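Local coordinates for aminotransferase class-III (Ochrobactrum anthropi, PDB 5GHG), which probably transfers amino groups between amines and keto compounds as an omega-transaminase, using a pyridoxal phosphate-derived cofactor, at residues K100-A112 with L270-L283. The protein carries 1 engineered substitution. Sequence-based numbering, arbitrary orientation.
Sequences KLVSMAPVPMSKA and LFGSQTFDMKPDIL
Pro106 fills the tight part of this contact, its ring wedged among Phe271, Leu283 and Gln274. Its CD lies 3.6 Å from CD2 of Phe271, and the two side chains cross at about a right angle. Leu283 CD1 packs against the Pro106 ring, 3.7 Å from its CG. On another flank Pro106 CB rests on Gln274 CG, at 3.4 Å. The Phe271 ring also turns its edge to the chain: CE2 is 3.6 Å from Met104 O, near the ring plane. Here chi1 of -71° sets CG beside the backbone N, and the ring reaches both the Met104 carbonyl and the proline. A serine in place of Phe271 would probably open a gap beside Pro106 CD and leave Met104 O without its aromatic edge.

Met104 bends at chi3 (74°) and crosses Leu270 at about a right angle, with CE against CD2. Farther along, Val107 CG2 and Met109 CE approach the backbone carbonyl of Pro280. Met109 CE also comes to 4.1 Å from Leu283 CB.

The solvent side is looser and polar. There a water donates to Pro106 O and accepts from Gln274 NE2, linking the segments. The other end of that amide is fixed, because Gln274 OE1 accepts from Phe271 N, 2.9 Å away. Phe271 sits at the N-cap position before helix 272-275. Val107 CG1 lies near Lys279 CA, and the lysine side chain extends to solvent.

Within 270-283, Ser273 OG and Gly272 N hydrogen-bond to the carboxylate of Glu259. The contact is plain packing in the large domain of this aminotransferase fold. It joins the turn between helix 93-104 and edge strand 111-115 to the link from helix 272-275 into strand 282-285. Strand 297-301 runs between these two strands in the sheet.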
ATOM      1  N   LYS B 100     -12.704 -10.096  16.220  1.00  8.51           N
ATOM      2  CA  LYS B 100     -13.872  -9.233  16.097  1.00  7.84           C
ATOM      3  C   LYS B 100     -14.429  -9.243  14.669  1.00  8.29           C
ATOM      4  O   LYS B 100     -15.643  -9.327  14.469  1.00  7.98           O
ATOM      5  CB  LYS B 100     -13.511  -7.825  16.542  1.00  8.65           C
ATOM      6  CG  LYS B 100     -14.558  -6.794  16.263  1.00 12.86           C
ATOM      7  CD  LYS B 100     -15.760  -7.006  17.147  1.00 18.27           C
ATOM      8  CE  LYS B 100     -15.402  -6.750  18.612  1.00 30.56           C
ATOM      9  NZ  LYS B 100     -16.600  -6.924  19.500  1.00 38.26           N
ATOM     10  N   LEU B 101     -13.552  -9.169  13.661  1.00  6.04           N
ATOM     11  CA  LEU B 101     -14.026  -9.103  12.281  1.00  5.34           C
ATOM     12  C   LEU B 101     -14.683 -10.409  11.857  1.00  6.08           C
ATOM     13  O   LEU B 101     -15.692 -10.401  11.150  1.00  6.97           O
ATOM     14  CB  LEU B 101     -12.885  -8.761  11.330  1.00  4.80           C
ATOM     15  CG  LEU B 101     -12.305  -7.333  11.450  1.00  5.50           C
ATOM     16  CD1 LEU B 101     -11.177  -7.146  10.431  1.00  5.57           C
ATOM     17  CD2 LEU B 101     -13.387  -6.310  11.264  1.00  3.82           C
ATOM     18  N   VAL B 102     -14.099 -11.548  12.241  1.00  6.02           N
ATOM     19  CA  VAL B 102     -14.737 -12.814  11.940  1.00  7.53           C
ATOM     20  C   VAL B 102     -16.113 -12.866  12.602  1.00  8.09           C
ATOM     21  O   VAL B 102     -17.102 -13.254  11.978  1.00  9.28           O
ATOM     22  CB  VAL B 102     -13.833 -13.991  12.369  1.00  7.94           C
ATOM     23  CG1 VAL B 102     -14.589 -15.331  12.294  1.00  9.40           C
ATOM     24  CG2 VAL B 102     -12.597 -14.056  11.485  1.00  7.90           C
ATOM     25  N   SER B 103     -16.200 -12.431  13.856  1.00  7.73           N
ATOM     26  CA  SER B 103     -17.476 -12.506  14.569  1.00 11.44           C
ATOM     27  C   SER B 103     -18.530 -11.591  13.962  1.00 11.71           C
ATOM     28  O   SER B 103     -19.723 -11.855  14.105  1.00 13.92           O
ATOM     29  CB  SER B 103     -17.274 -12.177  16.055  1.00 14.17           C
ATOM     30  OG  SER B 103     -17.147 -10.782  16.250  1.00 15.13           O
ATOM     31  N   MET B 104     -18.125 -10.518  13.292  1.00 10.13           N
ATOM     32  CA  MET B 104     -19.066  -9.580  12.686  1.00 11.18           C
ATOM     33  C   MET B 104     -19.488  -9.960  11.274  1.00  9.40           C
ATOM     34  O   MET B 104     -20.342  -9.282  10.700  1.00  7.84           O
ATOM     35  CB  MET B 104     -18.450  -8.168  12.596  1.00 10.53           C
ATOM     36  CG  MET B 104     -18.176  -7.447  13.895  1.00 18.25           C
ATOM     37  SD  MET B 104     -17.158  -5.966  13.488  1.00 18.14           S
ATOM     38  CE  MET B 104     -18.363  -4.906  12.730  1.00 19.61           C
ATOM     39  N   ALA B 105     -18.874 -10.970  10.677  1.00  9.31           N
ATOM     40  CA  ALA B 105     -19.038 -11.184   9.250  1.00 11.23           C
ATOM     41  C   ALA B 105     -20.505 -11.472   8.914  1.00 10.01           C
ATOM     42  O   ALA B 105     -21.196 -12.163   9.669  1.00 10.98           O
ATOM     43  CB  ALA B 105     -18.149 -12.329   8.759  1.00 10.99           C
ATOM     44  N   PRO B 106     -20.990 -10.981   7.775  1.00 10.34           N
ATOM     45  CA  PRO B 106     -22.390 -11.237   7.400  1.00 14.51           C
ATOM     46  C   PRO B 106     -22.665 -12.685   7.003  1.00 14.97           C
ATOM     47  O   PRO B 106     -23.830 -13.068   6.935  1.00 13.20           O
ATOM     48  CB  PRO B 106     -22.596 -10.291   6.211  1.00 12.48           C
ATOM     49  CG  PRO B 106     -21.226 -10.252   5.573  1.00 11.49           C
ATOM     50  CD  PRO B 106     -20.275 -10.211   6.746  1.00 10.73           C
ATOM     51  N   VAL B 107     -21.635 -13.457   6.681  1.00 13.28           N
ATOM     52  CA  VAL B 107     -21.732 -14.895   6.445  1.00 11.29           C
ATOM     53  C   VAL B 107     -20.614 -15.564   7.243  1.00  9.12           C
ATOM     54  O   VAL B 107     -19.659 -14.902   7.663  1.00 10.44           O
ATOM     55  CB  VAL B 107     -21.623 -15.257   4.949  1.00 13.84           C
ATOM     56  CG1 VAL B 107     -22.819 -14.743   4.180  1.00 16.34           C
ATOM     57  CG2 VAL B 107     -20.324 -14.717   4.355  1.00 12.47           C
ATOM     58  N   PRO B 108     -20.715 -16.873   7.481  1.00 10.04           N
ATOM     59  CA  PRO B 108     -19.649 -17.567   8.195  1.00 11.72           C
ATOM     60  C   PRO B 108     -18.286 -17.353   7.516  1.00  9.48           C
ATOM     61  O   PRO B 108     -18.140 -17.533   6.307  1.00 10.56           O
ATOM     62  CB  PRO B 108     -20.080 -19.046   8.124  1.00 12.96           C
ATOM     63  CG  PRO B 108     -21.577 -18.975   8.039  1.00 13.22           C
ATOM     64  CD  PRO B 108     -21.849 -17.766   7.164  1.00 12.99           C
ATOM     65  N   MET B 109     -17.300 -16.969   8.316  1.00  6.94           N
ATOM     66  CA  MET B 109     -15.930 -16.778   7.861  1.00  8.00           C
ATOM     67  C   MET B 109     -14.989 -17.514   8.813  1.00  7.58           C
ATOM     68  O   MET B 109     -15.334 -17.809   9.945  1.00 11.70           O
ATOM     69  CB  MET B 109     -15.546 -15.286   7.801  1.00  6.20           C
ATOM     70  CG  MET B 109     -16.195 -14.530   6.641  1.00  7.71           C
ATOM     71  SD  MET B 109     -15.551 -15.074   5.024  1.00  8.96           S
ATOM     72  CE  MET B 109     -16.576 -14.123   3.927  1.00  9.61           C
ATOM     73  N   SER B 110     -13.792 -17.814   8.326  1.00  6.68           N
ATOM     74  CA  SER B 110     -12.822 -18.599   9.069  1.00  6.91           C
ATOM     75  C   SER B 110     -11.586 -17.833   9.500  1.00  8.47           C
ATOM     76  O   SER B 110     -11.131 -18.003  10.631  1.00  6.82           O
ATOM     77  CB  SER B 110     -12.409 -19.829   8.233  1.00 10.75           C
ATOM     78  OG  SER B 110     -11.328 -20.508   8.852  1.00 15.60           O
ATOM     79  N   LYS B 111     -11.015 -16.986   8.625  1.00  6.37           N
ATOM     80  CA  LYS B 111      -9.748 -16.331   8.898  1.00  6.37           C
ATOM     81  C   LYS B 111      -9.774 -14.893   8.400  1.00  6.37           C
ATOM     82  O   LYS B 111     -10.391 -14.599   7.374  1.00  4.86           O
ATOM     83  CB  LYS B 111      -8.570 -17.052   8.195  1.00  8.33           C
ATOM     84  CG  LYS B 111      -8.292 -18.459   8.711  1.00 13.65           C
ATOM     85  CD  LYS B 111      -7.730 -18.420  10.135  1.00 16.56           C
ATOM     86  CE  LYS B 111      -7.574 -19.835  10.702  1.00 25.83           C
ATOM     87  NZ  LYS B 111      -8.902 -20.507  10.893  1.00 25.93           N
ATOM     88  N   ALA B 112      -9.054 -14.019   9.116  1.00  4.18           N
ATOM     89  CA  ALA B 112      -8.855 -12.631   8.743  1.00  5.90           C
ATOM     90  C   ALA B 112      -7.375 -12.383   8.455  1.00  6.74           C
ATOM     91  O   ALA B 112      -6.507 -12.868   9.181  1.00  8.13           O
ATOM     92  CB  ALA B 112      -9.336 -11.686   9.846  1.00  5.82           C
ATOM     93  N   LEU B 270     -24.827  -3.229   8.332  1.00  7.11           N
ATOM     94  CA  LEU B 270     -23.408  -3.293   8.628  1.00  8.58           C
ATOM     95  C   LEU B 270     -22.581  -3.471   7.345  1.00  9.10           C
ATOM     96  O   LEU B 270     -21.607  -2.748   7.119  1.00  6.03           O
ATOM     97  CB  LEU B 270     -23.116  -4.411   9.628  1.00 11.79           C
ATOM     98  CG  LEU B 270     -21.694  -4.431  10.202  1.00 14.87           C
ATOM     99  CD1 LEU B 270     -21.373  -3.117  10.912  1.00 12.06           C
ATOM    100  CD2 LEU B 270     -21.476  -5.619  11.148  1.00 17.75           C
ATOM    101  N   PHE B 271     -22.998  -4.398   6.469  1.00  5.87           N
ATOM    102  CA  PHE B 271     -22.293  -4.677   5.222  1.00  5.88           C
ATOM    103  C   PHE B 271     -23.226  -4.608   4.024  1.00  7.15           C
ATOM    104  O   PHE B 271     -24.407  -4.975   4.109  1.00  5.46           O
ATOM    105  CB  PHE B 271     -21.607  -6.058   5.263  1.00  8.04           C
ATOM    106  CG  PHE B 271     -20.430  -6.120   6.179  1.00  8.25           C
ATOM    107  CD1 PHE B 271     -19.212  -5.579   5.785  1.00 10.23           C
ATOM    108  CD2 PHE B 271     -20.530  -6.693   7.435  1.00  8.92           C
ATOM    109  CE1 PHE B 271     -18.112  -5.604   6.636  1.00 15.66           C
ATOM    110  CE2 PHE B 271     -19.431  -6.737   8.285  1.00 11.52           C
ATOM    111  CZ  PHE B 271     -18.225  -6.184   7.883  1.00 11.96           C
ATOM    112  N   GLY B 272     -22.695  -4.139   2.900  1.00  5.64           N
ATOM    113  CA  GLY B 272     -23.464  -4.121   1.672  1.00  5.56           C
ATOM    114  C   GLY B 272     -23.900  -5.513   1.251  1.00  6.67           C
ATOM    115  O   GLY B 272     -24.920  -5.675   0.572  1.00  6.92           O
ATOM    116  N   SER B 273     -23.141  -6.529   1.648  1.00  5.29           N
ATOM    117  CA  SER B 273     -23.531  -7.898   1.341  1.00  6.62           C
ATOM    118  C   SER B 273     -24.879  -8.245   1.964  1.00  8.38           C
ATOM    119  O   SER B 273     -25.658  -9.008   1.381  1.00  7.70           O
ATOM    120  CB  SER B 273     -22.456  -8.871   1.818  1.00  7.50           C
ATOM    121  OG  SER B 273     -21.337  -8.842   0.957  1.00 11.72           O
ATOM    122  N   GLN B 274     -25.161  -7.710   3.146  1.00  8.41           N
ATOM    123  CA  GLN B 274     -26.471  -7.945   3.760  1.00  9.83           C
ATOM    124  C   GLN B 274     -27.547  -7.185   3.016  1.00  9.33           C
ATOM    125  O   GLN B 274     -28.618  -7.738   2.728  1.00  8.51           O
ATOM    126  CB  GLN B 274     -26.456  -7.557   5.234  1.00 12.48           C
ATOM    127  CG  GLN B 274     -25.386  -8.296   6.021  1.00 17.43           C
ATOM    128  CD  GLN B 274     -25.129  -7.688   7.400  1.00 21.47           C
ATOM    129  OE1 GLN B 274     -24.687  -6.541   7.517  1.00 15.71           O
ATOM    130  NE2 GLN B 274     -25.367  -8.474   8.440  1.00 28.77           N
ATOM    131  N   THR B 275     -27.262  -5.926   2.651  1.00  7.78           N
ATOM    132  CA  THR B 275     -28.238  -5.111   1.940  1.00  6.56           C
ATOM    133  C   THR B 275     -28.676  -5.764   0.639  1.00  6.72           C
ATOM    134  O   THR B 275     -29.846  -5.678   0.258  1.00  5.38           O
ATOM    135  CB  THR B 275     -27.675  -3.712   1.665  1.00  5.80           C
ATOM    136  OG1 THR B 275     -27.310  -3.104   2.899  1.00  5.24           O
ATOM    137  CG2 THR B 275     -28.708  -2.832   0.972  1.00  7.37           C
ATOM    138  N   PHE B 276     -27.750  -6.408  -0.064  1.00  4.19           N
ATOM    139  CA  PHE B 276     -28.024  -6.968  -1.375  1.00  6.28           C
ATOM    140  C   PHE B 276     -28.095  -8.493  -1.384  1.00  6.51           C
ATOM    141  O   PHE B 276     -28.129  -9.090  -2.446  1.00  8.58           O
ATOM    142  CB  PHE B 276     -26.988  -6.456  -2.373  1.00  6.06           C
ATOM    143  CG  PHE B 276     -27.145  -4.994  -2.669  1.00  7.35           C
ATOM    144  CD1 PHE B 276     -28.092  -4.559  -3.589  1.00  7.45           C
ATOM    145  CD2 PHE B 276     -26.418  -4.048  -1.971  1.00  6.69           C
ATOM    146  CE1 PHE B 276     -28.265  -3.202  -3.836  1.00  8.83           C
ATOM    147  CE2 PHE B 276     -26.596  -2.689  -2.223  1.00  6.88           C
ATOM    148  CZ  PHE B 276     -27.507  -2.278  -3.145  1.00  8.08           C
ATOM    149  N   ASP B 277     -28.151  -9.116  -0.210  1.00  5.67           N
ATOM    150  CA  ASP B 277     -28.241 -10.567  -0.074  1.00  8.58           C
ATOM    151  C   ASP B 277     -27.149 -11.280  -0.877  1.00  9.16           C
ATOM    152  O   ASP B 277     -27.409 -12.205  -1.652  1.00  9.66           O
ATOM    153  CB  ASP B 277     -29.633 -11.077  -0.483  1.00 10.97           C
ATOM    154  CG  ASP B 277     -29.890 -12.504   0.040  1.00 23.38           C
ATOM    155  OD1 ASP B 277     -29.327 -12.869   1.107  1.00 25.45           O
ATOM    156  OD2 ASP B 277     -30.628 -13.264  -0.612  1.00 28.32           O
ATOM    157  N   MET B 278     -25.916 -10.848  -0.674  1.00  8.96           N
ATOM    158  CA  MET B 278     -24.747 -11.491  -1.261  1.00  6.35           C
ATOM    159  C   MET B 278     -24.142 -12.456  -0.258  1.00  6.98           C
ATOM    160  O   MET B 278     -24.123 -12.188   0.950  1.00  5.03           O
ATOM    161  CB  MET B 278     -23.710 -10.451  -1.676  1.00  5.24           C
ATOM    162  CG  MET B 278     -24.175  -9.554  -2.792  1.00  6.30           C
ATOM    163  SD  MET B 278     -23.219  -8.025  -2.912  1.00  8.49           S
ATOM    164  CE  MET B 278     -21.607  -8.642  -3.387  1.00  6.58           C
ATOM    165  N   LYS B 279     -23.622 -13.575  -0.767  1.00  5.66           N
ATOM    166  CA  LYS B 279     -23.043 -14.629   0.057  1.00  5.46           C
ATOM    167  C   LYS B 279     -21.607 -14.843  -0.403  1.00  6.93           C
ATOM    168  O   LYS B 279     -21.289 -15.842  -1.041  1.00  6.41           O
ATOM    169  CB  LYS B 279     -23.871 -15.920  -0.041  1.00  7.47           C
ATOM    170  CG  LYS B 279     -25.274 -15.740   0.514  1.00 13.31           C
ATOM    171  CD  LYS B 279     -26.043 -17.053   0.603  1.00 24.74           C
ATOM    172  CE  LYS B 279     -27.395 -16.835   1.295  1.00 37.07           C
ATOM    173  NZ  LYS B 279     -28.345 -17.961   1.034  1.00 47.16           N
ATOM    174  N   PRO B 280     -20.716 -13.894  -0.088  1.00  6.39           N
ATOM    175  CA  PRO B 280     -19.348 -13.986  -0.586  1.00  3.54           C
ATOM    176  C   PRO B 280     -18.550 -15.097   0.080  1.00  5.38           C
ATOM    177  O   PRO B 280     -18.797 -15.465   1.231  1.00  4.75           O
ATOM    178  CB  PRO B 280     -18.756 -12.615  -0.246  1.00  6.74           C
ATOM    179  CG  PRO B 280     -19.561 -12.145   0.939  1.00  6.56           C
ATOM    180  CD  PRO B 280     -20.958 -12.664   0.676  1.00  5.31           C
ATOM    181  N   ASP B 281     -17.564 -15.606  -0.662  1.00  2.88           N
ATOM    182  CA  ASP B 281     -16.544 -16.483  -0.100  1.00  5.30           C
ATOM    183  C   ASP B 281     -15.391 -15.707   0.524  1.00  3.52           C
ATOM    184  O   ASP B 281     -14.717 -16.225   1.424  1.00  5.14           O
ATOM    185  CB  ASP B 281     -15.990 -17.407  -1.190  1.00  4.89           C
ATOM    186  CG  ASP B 281     -17.059 -18.279  -1.808  1.00  7.84           C
ATOM    187  OD1 ASP B 281     -17.458 -19.249  -1.143  1.00  7.83           O
ATOM    188  OD2 ASP B 281     -17.511 -17.984  -2.950  1.00  7.18           O
ATOM    189  N   ILE B 282     -15.157 -14.494   0.035  1.00  2.11           N
ATOM    190  CA  ILE B 282     -14.077 -13.616   0.457  1.00  2.05           C
ATOM    191  C   ILE B 282     -14.672 -12.214   0.598  1.00  2.93           C
ATOM    192  O   ILE B 282     -15.425 -11.767  -0.274  1.00  3.94           O
ATOM    193  CB  ILE B 282     -12.916 -13.619  -0.561  1.00  2.82           C
ATOM    194  CG1 ILE B 282     -12.377 -15.040  -0.771  1.00  3.05           C
ATOM    195  CG2 ILE B 282     -11.785 -12.637  -0.149  1.00  2.05           C
ATOM    196  CD1 ILE B 282     -11.280 -15.122  -1.834  1.00  2.05           C
ATOM    197  N   LEU B 283     -14.332 -11.518   1.680  1.00  3.53           N
ATOM    198  CA  LEU B 283     -14.870 -10.182   1.939  1.00  4.14           C
ATOM    199  C   LEU B 283     -13.702  -9.243   2.241  1.00  3.77           C
ATOM    200  O   LEU B 283     -12.897  -9.535   3.122  1.00  4.18           O
ATOM    201  CB  LEU B 283     -15.864 -10.196   3.105  1.00  4.95           C
ATOM    202  CG  LEU B 283     -16.720  -8.951   3.291  1.00 11.06           C
ATOM    203  CD1 LEU B 283     -18.051  -9.321   3.923  1.00 14.30           C
ATOM    204  CD2 LEU B 283     -16.005  -7.904   4.139  1.00  9.94           C
TER
HETATM  205  O   HOH W   1     -25.880 -11.361   8.044  1.00 26.91           O